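Gene activator AphA (Vibrio cholerae, PDB 1YG2) activates virulence gene expression in Vibrio cholerae as a winged helix transcription factor and probably works as a dimer. Local coordinates at the interface of chains A and B. Coordinates in Å, arbitrary orientation; residue numbers count along the deposited sequence, not the author numbering. Chains: chain A/B, gene activator AphA.

Contacts 1 and 2 lie about 28 Å apart, measured between the centres of their C-alpha atoms, in one two-fold symmetric interface, so each recurs with the chains exchanged. Both use helix 95-101: chain A offers its later residues and the 3-10 helix that follows in contact 1, and chain B offers its start and the preceding segment in contact 2. In each case this region packs against the N-terminal, PadR-like part of the other subunit, through helices 3-13 and 73-84 or residues 31-33; helix 145-177 of chain A joins in contact 2. Such reciprocal packing probably helps place the two DNA-binding regions in the dimer.

Contact 1: the interface of chains A and B. Residues chain A 98-99, 101-102, 106; chain B 9, 79, 82-83.
One face of the B:Trp82 indole is covered by the aliphatic chain of A:Lys99, while two backbone carbonyl oxygens lie in the ring plane at the edge, A:Ala98 O from across the interface and B:Leu79 O from the tryptophan's own helix. The lysine crosses the indole obliquely, CD sitting over the six-membered ring and CE over the five-membered ring, 3.5 Å from that ring's centroid. Bends at chi2 (-74°) and chi4 (74°) lay the methylenes on the face and turn the terminal amine towards the backbone of helix 73-84, where A:Lys99 NZ makes a weak hydrogen bond of 3.3 Å to B:Trp82 O. The lysine thus covers the indole with its methylenes, while its amine reaches past the ring to the backbone carbonyl of the same residue.

The neighbouring B:Phe83 ring is met in a similar way. A:Gln106 CB stands over the centre of one face, 3.7 Å from the centroid, and A:Lys99 O is in plane at the edge, 3.4 Å from B:Phe83 CE1. The glutamine and phenylalanine side chains run past each other in opposite directions, with amide and ring planes turned 68° apart. Through its bend at chi2, A:Gln106 carries the amide NE2 beyond the ring to 3.3 Å from B:Leu79 O. Between the two aromatics, A:Ala102 CB touches both B:Phe83 CD1 and B:Trp82 CZ3, each at 3.9 Å.

B:Thr9 adds contacts from helix 3-13. Its methyl CG2, anti to the backbone N, packs against A:Ala102 CA at 3.6 Å. The hydroxyl OG1, on the other branch of CB, is linked by water 1 to A:Ala98 O, the water lying 2.7 Å from that carbonyl oxygen.

Together these contacts fasten the end of chain A helix 95-101, the 3-10 helix 102-104 and A:Gln106 in the loop beyond against helices 3-13 and 73-84 of the PadR-like winged helix region of chain B, probably steadying its position relative to the C-terminal part of the dimer.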
loop_
_atom_site.group_PDB
_atom_site.type_symbol
_atom_site.label_atom_id
_atom_site.label_comp_id
_atom_site.label_asym_id
_atom_site.label_seq_id
_atom_site.Cartn_x
_atom_site.Cartn_y
_atom_site.Cartn_z
ATOM N N ALA A 98 -4.394 2.628 -12.165
ATOM C CA ALA A 98 -5.527 3.388 -12.666
ATOM C C ALA A 98 -5.077 4.378 -13.749
ATOM O O ALA A 98 -5.727 4.512 -14.772
ATOM C CB ALA A 98 -6.198 4.127 -11.516
ATOM N N LYS A 99 -3.959 5.062 -13.524
ATOM C CA LYS A 99 -3.450 6.010 -14.510
ATOM C C LYS A 99 -2.967 5.251 -15.748
ATOM O O LYS A 99 -3.177 5.687 -16.877
ATOM C CB LYS A 99 -2.283 6.818 -13.932
ATOM C CG LYS A 99 -2.637 7.774 -12.795
ATOM C CD LYS A 99 -3.377 9.000 -13.275
ATOM C CE LYS A 99 -3.634 9.996 -12.125
ATOM N NZ LYS A 99 -2.410 10.733 -11.688
ATOM N N MET A 101 -4.048 2.504 -17.070
ATOM C CA MET A 101 -5.162 2.151 -17.935
ATOM C C MET A 101 -5.677 3.328 -18.750
ATOM O O MET A 101 -6.180 3.149 -19.852
ATOM C CB MET A 101 -6.309 1.549 -17.121
ATOM C CG MET A 101 -5.995 0.181 -16.521
ATOM S SD MET A 101 -5.275 -1.003 -17.708
ATOM C CE MET A 101 -6.440 -0.927 -19.042
ATOM N N ALA A 102 -5.562 4.532 -18.212
ATOM C CA ALA A 102 -6.038 5.704 -18.929
ATOM C C ALA A 102 -5.072 6.067 -20.042
ATOM O O ALA A 102 -5.351 6.959 -20.840
ATOM C CB ALA A 102 -6.204 6.885 -17.965
ATOM N N GLN A 106 -5.302 8.622 -23.104
ATOM C CA GLN A 106 -4.604 9.858 -22.760
ATOM C C GLN A 106 -3.179 9.848 -23.294
ATOM O O GLN A 106 -2.627 8.790 -23.598
ATOM C CB GLN A 106 -4.548 10.031 -21.238
ATOM C CG GLN A 106 -5.895 10.067 -20.532
ATOM C CD GLN A 106 -6.597 11.404 -20.660
ATOM O OE1 GLN A 106 -6.979 11.821 -21.750
ATOM N NE2 GLN A 106 -6.768 12.085 -19.538
ATOM N N THR B 9 -12.437 6.394 -17.436
ATOM C CA THR B 9 -11.469 5.752 -18.324
ATOM C C THR B 9 -12.168 4.739 -19.218
ATOM O O THR B 9 -11.932 4.676 -20.423
ATOM C CB THR B 9 -10.385 5.020 -17.521
ATOM O OG1 THR B 9 -9.748 5.946 -16.634
ATOM C CG2 THR B 9 -9.347 4.407 -18.461
ATOM N N LEU B 79 -11.031 13.834 -16.554
ATOM C CA LEU B 79 -10.137 12.684 -16.691
ATOM C C LEU B 79 -8.737 13.202 -17.023
ATOM O O LEU B 79 -7.746 12.744 -16.460
ATOM C CB LEU B 79 -10.633 11.740 -17.800
ATOM C CG LEU B 79 -9.837 10.456 -18.054
ATOM C CD1 LEU B 79 -9.878 9.554 -16.818
ATOM C CD2 LEU B 79 -10.417 9.731 -19.262
ATOM N N TRP B 82 -7.141 14.881 -13.984
ATOM C CA TRP B 82 -6.736 13.862 -13.028
ATOM C C TRP B 82 -5.399 13.285 -13.473
ATOM O O TRP B 82 -4.450 13.186 -12.693
ATOM C CB TRP B 82 -7.789 12.761 -13.002
ATOM C CG TRP B 82 -7.388 11.508 -12.300
ATOM C CD1 TRP B 82 -7.178 11.346 -10.961
ATOM C CD2 TRP B 82 -7.221 10.219 -12.895
ATOM N NE1 TRP B 82 -6.901 10.023 -10.680
ATOM C CE2 TRP B 82 -6.923 9.311 -11.851
ATOM C CE3 TRP B 82 -7.306 9.738 -14.207
ATOM C CZ2 TRP B 82 -6.696 7.949 -12.083
ATOM C CZ3 TRP B 82 -7.082 8.382 -14.438
ATOM C CH2 TRP B 82 -6.784 7.503 -13.377
ATOM N N PHE B 83 -5.350 12.923 -14.747
ATOM C CA PHE B 83 -4.181 12.325 -15.371
ATOM C C PHE B 83 -2.926 13.174 -15.269
ATOM O O PHE B 83 -1.843 12.649 -15.031
ATOM C CB PHE B 83 -4.477 12.055 -16.845
ATOM C CG PHE B 83 -3.501 11.126 -17.502
ATOM C CD1 PHE B 83 -3.651 9.750 -17.382
ATOM C CD2 PHE B 83 -2.426 11.624 -18.225
ATOM C CE1 PHE B 83 -2.752 8.880 -17.982
ATOM C CE2 PHE B 83 -1.518 10.761 -18.830
ATOM C CZ PHE B 83 -1.682 9.382 -18.703
HETATM O O HOH W 1 -8.386 4.100 -14.888
#

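Contact 2: the interface of chains A and B. Residues chain A 31-33, 156-157; chain B 92-94, 97.
A:Trp33 and B:Arg93 form an antiparallel beta bridge, beside which B:Asp94 N donates a 2.7 Å hydrogen bond to A:Phe32 O, nearly along the C=O axis. The bridge joins a segment of the PadR-like winged helix region of chain A to the stretch leading into helix 95-101 of chain B.

B:Arg93 crosses the A:Trp33 indole at about a right angle. Its CB lies over the six-membered ring, 3.5 Å from the centroid, and CG lies over the five-membered ring. An extended chain from CG to NE brings B:Arg93 NH1 to 3.3 Å from A:Trp33 NE1. The guanidinium plane is turned 60° from that of the indole, with A:Trp33 CD1 in plane at its edge.

On the other side of the bridge, A:Arg156 of helix 145-177 forms a salt bridge with B:Asp94, A:Arg156 NE standing 3.3 Å from B:Asp94 OD2. The two planes are stacked, 12° apart, with the aspartate offset toward the guanidinium rim, so the charged groups meet across their faces and not through an N-H directed in plane. The aliphatic A:Arg156 CD also packs on the carboxylate, 3.4 Å from B:Asp94 OD1. That oxygen accepts from both the hydroxyl and the backbone N of B:Ser97, which approach from opposite faces of its plane. B:Asp94 thus acts as the N-cap of helix 95-101, which probably helps hold its carboxylate against the arginine.

Water 2 lies in plane at the guanidinium edge, 3.0 Å from A:Arg156 NH1, and is 2.8 Å from B:Ser97 OG. B:Ser97 CB packs against A:Phe32 CB at 3.3 Å and against CG, the serine lying over one face of the ring toward its rim. B:Val92 CG1 extends the apolar contact to A:Phe32 CA and also lies beside the A:Asn157 amide oxygen.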
loop_
_atom_site.group_PDB
_atom_site.type_symbol
_atom_site.label_atom_id
_atom_site.label_comp_id
_atom_site.label_asym_id
_atom_site.label_seq_id
_atom_site.Cartn_x
_atom_site.Cartn_y
_atom_site.Cartn_z
ATOM N N TYR A 31 10.989 3.481 9.529
ATOM C CA TYR A 31 11.067 2.432 8.508
ATOM C C TYR A 31 9.672 1.961 8.132
ATOM O O TYR A 31 9.477 1.392 7.069
ATOM C CB TYR A 31 11.845 1.208 9.017
ATOM C CG TYR A 31 13.270 1.468 9.435
ATOM C CD1 TYR A 31 13.883 0.663 10.393
ATOM C CD2 TYR A 31 14.008 2.525 8.891
ATOM C CE1 TYR A 31 15.192 0.902 10.812
ATOM C CE2 TYR A 31 15.326 2.776 9.304
ATOM C CZ TYR A 31 15.906 1.960 10.267
ATOM O OH TYR A 31 17.181 2.213 10.713
ATOM N N PHE A 32 8.697 2.200 9.001
ATOM C CA PHE A 32 7.347 1.722 8.732
ATOM C C PHE A 32 6.229 2.688 9.096
ATOM O O PHE A 32 5.072 2.463 8.750
ATOM C CB PHE A 32 7.138 0.399 9.474
ATOM C CG PHE A 32 7.120 0.546 10.968
ATOM C CD1 PHE A 32 5.928 0.801 11.640
ATOM C CD2 PHE A 32 8.294 0.465 11.701
ATOM C CE1 PHE A 32 5.906 0.976 13.028
ATOM C CE2 PHE A 32 8.288 0.640 13.085
ATOM C CZ PHE A 32 7.088 0.896 13.748
ATOM N N TRP A 33 6.555 3.755 9.807
ATOM C CA TRP A 33 5.517 4.706 10.155
ATOM C C TRP A 33 6.035 6.136 10.077
ATOM O O TRP A 33 6.910 6.544 10.833
ATOM C CB TRP A 33 4.961 4.408 11.550
ATOM C CG TRP A 33 3.618 4.998 11.752
ATOM C CD1 TRP A 33 3.326 6.298 12.042
ATOM C CD2 TRP A 33 2.368 4.335 11.583
ATOM N NE1 TRP A 33 1.966 6.487 12.061
ATOM C CE2 TRP A 33 1.350 5.290 11.780
ATOM C CE3 TRP A 33 2.001 3.014 11.278
ATOM C CZ2 TRP A 33 -0.007 4.978 11.687
ATOM C CZ3 TRP A 33 0.650 2.699 11.184
ATOM C CH2 TRP A 33 -0.337 3.679 11.388
ATOM N N ARG A 156 10.948 -4.762 5.026
ATOM C CA ARG A 156 9.669 -4.680 4.318
ATOM C C ARG A 156 9.676 -3.611 3.229
ATOM O O ARG A 156 9.236 -3.861 2.107
ATOM C CB ARG A 156 8.520 -4.403 5.292
ATOM C CG ARG A 156 7.161 -4.738 4.698
ATOM C CD ARG A 156 6.053 -3.855 5.238
ATOM N NE ARG A 156 5.448 -3.092 4.151
ATOM C CZ ARG A 156 5.699 -1.812 3.902
ATOM N NH1 ARG A 156 6.537 -1.136 4.676
ATOM N NH2 ARG A 156 5.138 -1.216 2.858
ATOM N N ASN A 157 10.166 -2.416 3.555
ATOM C CA ASN A 157 10.211 -1.326 2.577
ATOM C C ASN A 157 11.038 -1.785 1.413
ATOM O O ASN A 157 10.689 -1.589 0.254
ATOM C CB ASN A 157 10.913 -0.089 3.132
ATOM C CG ASN A 157 10.280 0.431 4.379
ATOM O OD1 ASN A 157 9.171 0.969 4.348
ATOM N ND2 ASN A 157 10.978 0.278 5.500
ATOM N N VAL B 92 3.971 5.914 4.067
ATOM C CA VAL B 92 4.221 4.638 4.712
ATOM C C VAL B 92 3.769 4.608 6.167
ATOM O O VAL B 92 4.272 5.352 7.009
ATOM C CB VAL B 92 5.721 4.274 4.677
ATOM C CG1 VAL B 92 5.918 2.869 5.220
ATOM C CG2 VAL B 92 6.265 4.392 3.252
ATOM N N ARG B 93 2.807 3.740 6.446
ATOM C CA ARG B 93 2.278 3.547 7.787
ATOM C C ARG B 93 1.859 2.084 7.776
ATOM O O ARG B 93 0.671 1.767 7.707
ATOM C CB ARG B 93 1.055 4.442 8.037
ATOM C CG ARG B 93 1.328 5.955 8.072
ATOM C CD ARG B 93 0.011 6.718 8.237
ATOM N NE ARG B 93 0.098 8.126 7.850
ATOM C CZ ARG B 93 0.781 9.041 8.524
ATOM N NH1 ARG B 93 1.438 8.691 9.620
ATOM N NH2 ARG B 93 0.802 10.300 8.108
ATOM N N ASP B 94 2.841 1.192 7.838
ATOM C CA ASP B 94 2.561 -0.233 7.786
ATOM C C ASP B 94 2.076 -0.866 9.082
ATOM O O ASP B 94 2.820 -0.995 10.059
ATOM C CB ASP B 94 3.788 -0.987 7.283
ATOM C CG ASP B 94 3.496 -2.445 7.040
ATOM O OD1 ASP B 94 3.932 -3.293 7.836
ATOM O OD2 ASP B 94 2.812 -2.745 6.046
ATOM N N SER B 97 4.016 -4.007 10.248
ATOM C CA SER B 97 5.293 -3.664 10.859
ATOM C C SER B 97 5.029 -3.122 12.254
ATOM O O SER B 97 5.733 -3.462 13.203
ATOM C CB SER B 97 6.023 -2.613 10.027
ATOM O OG SER B 97 6.398 -3.148 8.766
HETATM O O HOH W 2 8.069 -1.668 7.148
#